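Local coordinates for protein halohydrin dehalogenase (Rhizobium radiobacter, PDB 4IY1) that probably catalyses the reversible dehalogenation of vicinal halohydrins to epoxides, and the opening of epoxides by nucleophiles such as cyanide, as halohydrin dehalogenases do, at residues B[2-8]-B[73-79]; B[59-63]-B[110-115]. The protein carries 37 engineered substitutions. All blocks are in the same frame, centred on the assembly; numbering follows the deposited sequence.

Overall arrangement
Interaction 1 pairs two central strands of the Rossmann-like sheet, and interaction 2 packs two helices over one face of them. Their centres lie about 10 Å apart, and they touch directly. I5 CD1 of the first strand meets I63 CD1 of helix 59-70 at 3.5 Å. Just before the neighbouring strand, V73 CB lies 3.7 Å from V115 CG2 of helix 94-122. On that strand, S78 OG lies 3.5 Å from L111 CD1 of the same helix. Strand 75-79 follows one helix in the chain and precedes the other. Together the two contacts form one strand-helix layer. In this superfamily the active site usually lies at the C-terminal edge of the sheet, where strand 75-79 ends.

Interaction 1: B[2-8]-B[73-79]; sequences STAIVTN and VDILVSN. Engineered in segment 73-79: I75 (natural residue Val).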
loop_
_atom_site.group_PDB
_atom_site.type_symbol
_atom_site.label_atom_id
_atom_site.label_comp_id
_atom_site.label_asym_id
_atom_site.label_seq_id
_atom_site.Cartn_x
_atom_site.Cartn_y
_atom_site.Cartn_z
ATOM N N SER B 2 -0.122 -14.323 32.669
ATOM C CA SER B 2 -0.600 -13.809 31.367
ATOM C C SER B 2 -1.670 -14.716 30.789
ATOM O O SER B 2 -1.527 -15.935 30.793
ATOM C CB SER B 2 0.565 -13.669 30.392
ATOM O OG SER B 2 0.104 -13.245 29.116
ATOM N N THR B 3 -2.769 -14.108 30.358
ATOM C CA THR B 3 -3.970 -14.830 29.931
ATOM C C THR B 3 -4.326 -14.420 28.502
ATOM O O THR B 3 -4.321 -13.227 28.180
ATOM C CB THR B 3 -5.179 -14.463 30.823
ATOM O OG1 THR B 3 -4.894 -14.765 32.199
ATOM C CG2 THR B 3 -6.422 -15.237 30.397
ATOM N N ALA B 4 -4.674 -15.389 27.664
ATOM C CA ALA B 4 -4.967 -15.099 26.262
ATOM C C ALA B 4 -6.272 -15.783 25.911
ATOM O O ALA B 4 -6.681 -16.707 26.611
ATOM C CB ALA B 4 -3.845 -15.617 25.357
ATOM N N ILE B 5 -6.978 -15.234 24.917
ATOM C CA ILE B 5 -8.155 -15.864 24.305
ATOM C C ILE B 5 -7.938 -15.990 22.824
ATOM O O ILE B 5 -7.622 -15.005 22.148
ATOM C CB ILE B 5 -9.405 -14.983 24.417
ATOM C CG1 ILE B 5 -9.631 -14.547 25.846
ATOM C CG2 ILE B 5 -10.628 -15.687 23.843
ATOM C CD1 ILE B 5 -10.609 -13.402 25.937
ATOM N N VAL B 6 -8.241 -17.168 22.303
ATOM C CA VAL B 6 -8.239 -17.408 20.867
ATOM C C VAL B 6 -9.643 -17.894 20.534
ATOM O O VAL B 6 -10.212 -18.700 21.270
ATOM C CB VAL B 6 -7.205 -18.512 20.492
ATOM C CG1 VAL B 6 -7.210 -18.798 18.998
ATOM C CG2 VAL B 6 -5.814 -18.153 20.972
ATOM N N THR B 7 -10.258 -17.275 19.540
ATOM C CA THR B 7 -11.600 -17.614 19.138
ATOM C C THR B 7 -11.543 -18.648 18.030
ATOM O O THR B 7 -10.508 -18.791 17.346
ATOM C CB THR B 7 -12.375 -16.359 18.627
ATOM O OG1 THR B 7 -11.681 -15.771 17.501
ATOM C CG2 THR B 7 -12.502 -15.315 19.757
ATOM N N ASN B 8 -12.678 -19.294 17.786
ATOM C CA ASN B 8 -12.806 -20.252 16.704
ATOM C C ASN B 8 -11.639 -21.240 16.664
ATOM O O ASN B 8 -11.055 -21.507 15.619
ATOM C CB ASN B 8 -12.983 -19.520 15.365
ATOM C CG ASN B 8 -14.299 -18.748 15.292
ATOM O OD1 ASN B 8 -15.345 -19.225 15.743
ATOM N ND2 ASN B 8 -14.245 -17.538 14.765
ATOM N N VAL B 73 -7.612 -10.311 30.729
ATOM C CA VAL B 73 -7.168 -10.705 29.399
ATOM C C VAL B 73 -5.965 -9.866 28.959
ATOM O O VAL B 73 -6.011 -8.637 28.965
ATOM C CB VAL B 73 -8.318 -10.604 28.377
ATOM C CG1 VAL B 73 -7.843 -10.972 26.986
ATOM C CG2 VAL B 73 -9.487 -11.473 28.808
ATOM N N ASP B 74 -4.846 -10.528 28.711
ATOM C CA ASP B 74 -3.653 -9.823 28.259
ATOM C C ASP B 74 -3.586 -9.889 26.745
ATOM O O ASP B 74 -3.024 -9.012 26.105
ATOM C CB ASP B 74 -2.397 -10.438 28.874
ATOM C CG ASP B 74 -2.352 -10.283 30.394
ATOM O OD1 ASP B 74 -2.615 -11.273 31.101
ATOM O OD2 ASP B 74 -1.993 -9.195 30.881
ATOM N N ILE B 75 -4.100 -10.970 26.178
ATOM C CA ILE B 75 -4.017 -11.169 24.740
ATOM C C ILE B 75 -5.337 -11.591 24.139
ATOM O O ILE B 75 -5.945 -12.578 24.581
ATOM C CB ILE B 75 -2.921 -12.197 24.372
ATOM C CG1 ILE B 75 -1.549 -11.721 24.862
ATOM C CG2 ILE B 75 -2.857 -12.384 22.873
ATOM C CD1 ILE B 75 -0.724 -12.838 25.477
ATOM N N LEU B 76 -5.780 -10.852 23.122
ATOM C CA LEU B 76 -6.919 -11.262 22.335
ATOM C C LEU B 76 -6.427 -11.688 20.961
ATOM O O LEU B 76 -5.796 -10.905 20.250
ATOM C CB LEU B 76 -7.883 -10.080 22.164
ATOM C CG LEU B 76 -9.013 -10.209 21.137
ATOM C CD1 LEU B 76 -9.936 -11.386 21.492
ATOM C CD2 LEU B 76 -9.816 -8.882 21.047
ATOM N N VAL B 77 -6.754 -12.905 20.557
ATOM C CA VAL B 77 -6.572 -13.291 19.174
ATOM C C VAL B 77 -7.936 -13.510 18.553
ATOM O O VAL B 77 -8.628 -14.489 18.878
ATOM C CB VAL B 77 -5.727 -14.575 19.023
ATOM C CG1 VAL B 77 -5.533 -14.902 17.555
ATOM C CG2 VAL B 77 -4.404 -14.427 19.734
ATOM N N SER B 78 -8.367 -12.538 17.745
ATOM C CA SER B 78 -9.614 -12.655 17.041
ATOM C C SER B 78 -9.414 -13.379 15.731
ATOM O O SER B 78 -8.950 -12.799 14.730
ATOM C CB SER B 78 -10.281 -11.287 16.857
ATOM O OG SER B 78 -11.637 -11.426 16.503
ATOM N N ASN B 79 -9.714 -14.670 15.770
ATOM C CA ASN B 79 -9.482 -15.607 14.671
ATOM C C ASN B 79 -10.789 -15.794 13.929
ATOM O O ASN B 79 -11.606 -16.649 14.273
ATOM C CB ASN B 79 -8.963 -16.941 15.245
ATOM C CG ASN B 79 -8.856 -18.050 14.204
ATOM O OD1 ASN B 79 -8.188 -17.905 13.181
ATOM N ND2 ASN B 79 -9.484 -19.189 14.491
HETATM O O HOH W 1 -3.978 -11.900 33.577
HETATM O O HOH W 2 -13.155 -13.847 16.549
#
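I5 packs against V73 while its backbone N and O both bond to strand 75-79. Its CD1 touches both methyls of V73, 3.6 Å from V73 CG2, and the two side chains cross at about a right angle. CG1 sits beside the backbone N (chi1 -52°) and the chain then runs extended, which carries CD1 to V73. I5 N donates to I75 O, and V77 N donates to I5 O at 2.8 Å. On the other face A4 CB meets CB of the engineered I75 at 3.7 Å. The strands run parallel, 4.7 Å apart and 8° from exact alignment. They are strands 1 and 4 of the 3-2-1-4-5-6-7 order of the classical short-chain dehydrogenase fold, side by side in the middle of the sheet. Helix 59-70 covers the I5 face.

D74 OD1 accepts from T3 N at 2.9 Å through its anti lone pair, and OD2 forms a salt bridge with R122. An alanine here would probably leave the T3 amide without this acceptor and R122 without its carboxylate mate.

At the far end N79 is gripped from several directions. Its backbone N donates to T7 OG1 at 2.8 Å, because that hydroxyl sits between the backbone N and the carbonyl carbon of T7 (chi1 59°). N79 ND2 donates to T7 O nearly in its own amide plane, and also to H11 O. N79 OD1 accepts from the backbone of G13, which fixes the amide's rotation. N8 ND2 donates back to N79 O at 2.8 Å. A water bridges T7 OG1 and S78 OG, and S78 OG also bonds to D80 OD2.

Interaction 2: B[59-63]-B[110-115]; sequences PVELI and ALANAV. Engineered in segment 59-63: V60 (natural residue Ala). Engineered in segment 110-115: A112 (natural residue Val).
Helix segments 59-63 and 110-115 pack P59 and I63 against L111 and A114, their axes 9.0 Å apart at closest approach and crossing at -43°. P59 lies in the first turn of its helix, and its ring carbons meet the other segment. Its CG rests on A110 CB at 3.7 Å. Its CB meets L111 CD2 at 3.9 Å, since the leucine side chain leaves its helix obliquely but brings its end back to the proline. The same CD2 methyl also approaches I63 CD1, so L111 reaches both ends of the short segment.

I63 lies one turn further on. Its CG1 meets A114 CB at 3.7 Å, and its CG2 lies 3.9 Å from A114 O. CG1 sits beside the backbone N (chi1 -56°), and the chain then bends so that CD1 reaches V115 CB. These two side chains cross at about a right angle. The engineered V60 adds a lighter touch, its CG2 4.1 Å from A114 CB.

I5 of strand 3-6 lies beneath L62 and I63, while L76 of the next strand touches L111 and V115. On another side of helix 94-122, N113 bonds to backbone oxygens of I89 and Y92 of the second subunit. No hydrogen bond joins the two segments. The contact therefore rests mainly on apolar carbons, so the fit probably depends on shape more than on polar pairing.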
loop_
_atom_site.group_PDB
_atom_site.type_symbol
_atom_site.label_atom_id
_atom_site.label_comp_id
_atom_site.label_asym_id
_atom_site.label_seq_id
_atom_site.Cartn_x
_atom_site.Cartn_y
_atom_site.Cartn_z
ATOM N N PRO B 59 -19.243 -12.086 22.341
ATOM C CA PRO B 59 -18.013 -11.415 22.776
ATOM C C PRO B 59 -18.015 -11.008 24.248
ATOM O O PRO B 59 -17.037 -11.239 24.942
ATOM C CB PRO B 59 -17.937 -10.192 21.861
ATOM C CG PRO B 59 -18.613 -10.650 20.619
ATOM C CD PRO B 59 -19.735 -11.548 21.057
ATOM N N VAL B 60 -19.083 -10.383 24.729
ATOM C CA VAL B 60 -19.024 -9.809 26.070
ATOM C C VAL B 60 -19.106 -10.878 27.181
ATOM O O VAL B 60 -18.356 -10.834 28.143
ATOM C CB VAL B 60 -20.116 -8.751 26.320
ATOM C CG1 VAL B 60 -20.130 -8.401 27.805
ATOM C CG2 VAL B 60 -19.882 -7.506 25.468
ATOM N N GLU B 61 -20.001 -11.848 27.041
ATOM C CA GLU B 61 -20.020 -12.952 27.998
ATOM C C GLU B 61 -18.719 -13.785 27.957
ATOM O O GLU B 61 -18.241 -14.261 28.996
ATOM C CB GLU B 61 -21.241 -13.828 27.791
ATOM C CG GLU B 61 -21.365 -14.376 26.387
ATOM C CD GLU B 61 -22.266 -15.585 26.312
ATOM O OE1 GLU B 61 -22.655 -16.103 27.383
ATOM O OE2 GLU B 61 -22.511 -16.072 25.192
ATOM N N LEU B 62 -18.066 -13.844 26.800
ATOM C CA LEU B 62 -16.767 -14.531 26.744
ATOM C C LEU B 62 -15.690 -13.796 27.555
ATOM O O LEU B 62 -15.099 -14.359 28.475
ATOM C CB LEU B 62 -16.314 -14.773 25.313
ATOM C CG LEU B 62 -14.977 -15.547 25.186
ATOM C CD1 LEU B 62 -15.140 -17.004 25.603
ATOM C CD2 LEU B 62 -14.406 -15.449 23.768
ATOM N N ILE B 63 -15.467 -12.529 27.245
ATOM C CA ILE B 63 -14.521 -11.723 27.998
ATOM C C ILE B 63 -14.764 -11.758 29.529
ATOM O O ILE B 63 -13.821 -11.891 30.316
ATOM C CB ILE B 63 -14.537 -10.275 27.502
ATOM C CG1 ILE B 63 -14.243 -10.221 25.990
ATOM C CG2 ILE B 63 -13.554 -9.433 28.278
ATOM C CD1 ILE B 63 -12.869 -10.702 25.594
ATOM N N ALA B 110 -16.220 -6.049 18.061
ATOM C CA ALA B 110 -16.993 -6.385 19.248
ATOM C C ALA B 110 -16.060 -6.944 20.303
ATOM O O ALA B 110 -16.018 -6.454 21.420
ATOM C CB ALA B 110 -18.052 -7.411 18.864
ATOM N N LEU B 111 -15.167 -7.835 19.886
ATOM C CA LEU B 111 -14.210 -8.412 20.828
ATOM C C LEU B 111 -13.236 -7.357 21.316
ATOM O O LEU B 111 -12.985 -7.253 22.518
ATOM C CB LEU B 111 -13.476 -9.607 20.207
ATOM C CG LEU B 111 -14.350 -10.854 20.213
ATOM C CD1 LEU B 111 -13.946 -11.839 19.129
ATOM C CD2 LEU B 111 -14.287 -11.501 21.615
ATOM N N ALA B 112 -12.750 -6.503 20.412
ATOM C CA ALA B 112 -11.850 -5.429 20.854
ATOM C C ALA B 112 -12.565 -4.474 21.829
ATOM O O ALA B 112 -11.955 -3.986 22.768
ATOM C CB ALA B 112 -11.293 -4.641 19.676
ATOM N N ASN B 113 -13.751 -4.046 21.429
ATOM C CA ASN B 113 -14.590 -3.148 22.222
ATOM C C ASN B 113 -14.885 -3.742 23.625
ATOM O O ASN B 113 -14.739 -3.046 24.622
ATOM C CB ASN B 113 -15.879 -2.813 21.438
ATOM C CG ASN B 113 -16.925 -2.082 22.278
ATOM O OD1 ASN B 113 -17.835 -2.701 22.816
ATOM N ND2 ASN B 113 -16.852 -0.757 22.301
ATOM N N ALA B 114 -15.049 -5.060 23.713
ATOM C CA ALA B 114 -15.231 -5.725 25.028
ATOM C C ALA B 114 -13.985 -5.766 25.930
ATOM O O ALA B 114 -14.090 -5.781 27.157
ATOM C CB ALA B 114 -15.820 -7.130 24.850
ATOM N N VAL B 115 -12.791 -5.775 25.346
ATOM C CA VAL B 115 -11.623 -6.025 26.157
ATOM C C VAL B 115 -10.878 -4.729 26.449
ATOM O O VAL B 115 -10.041 -4.655 27.358
ATOM C CB VAL B 115 -10.722 -7.126 25.544
ATOM C CG1 VAL B 115 -9.819 -6.568 24.457
ATOM C CG2 VAL B 115 -9.894 -7.793 26.621
#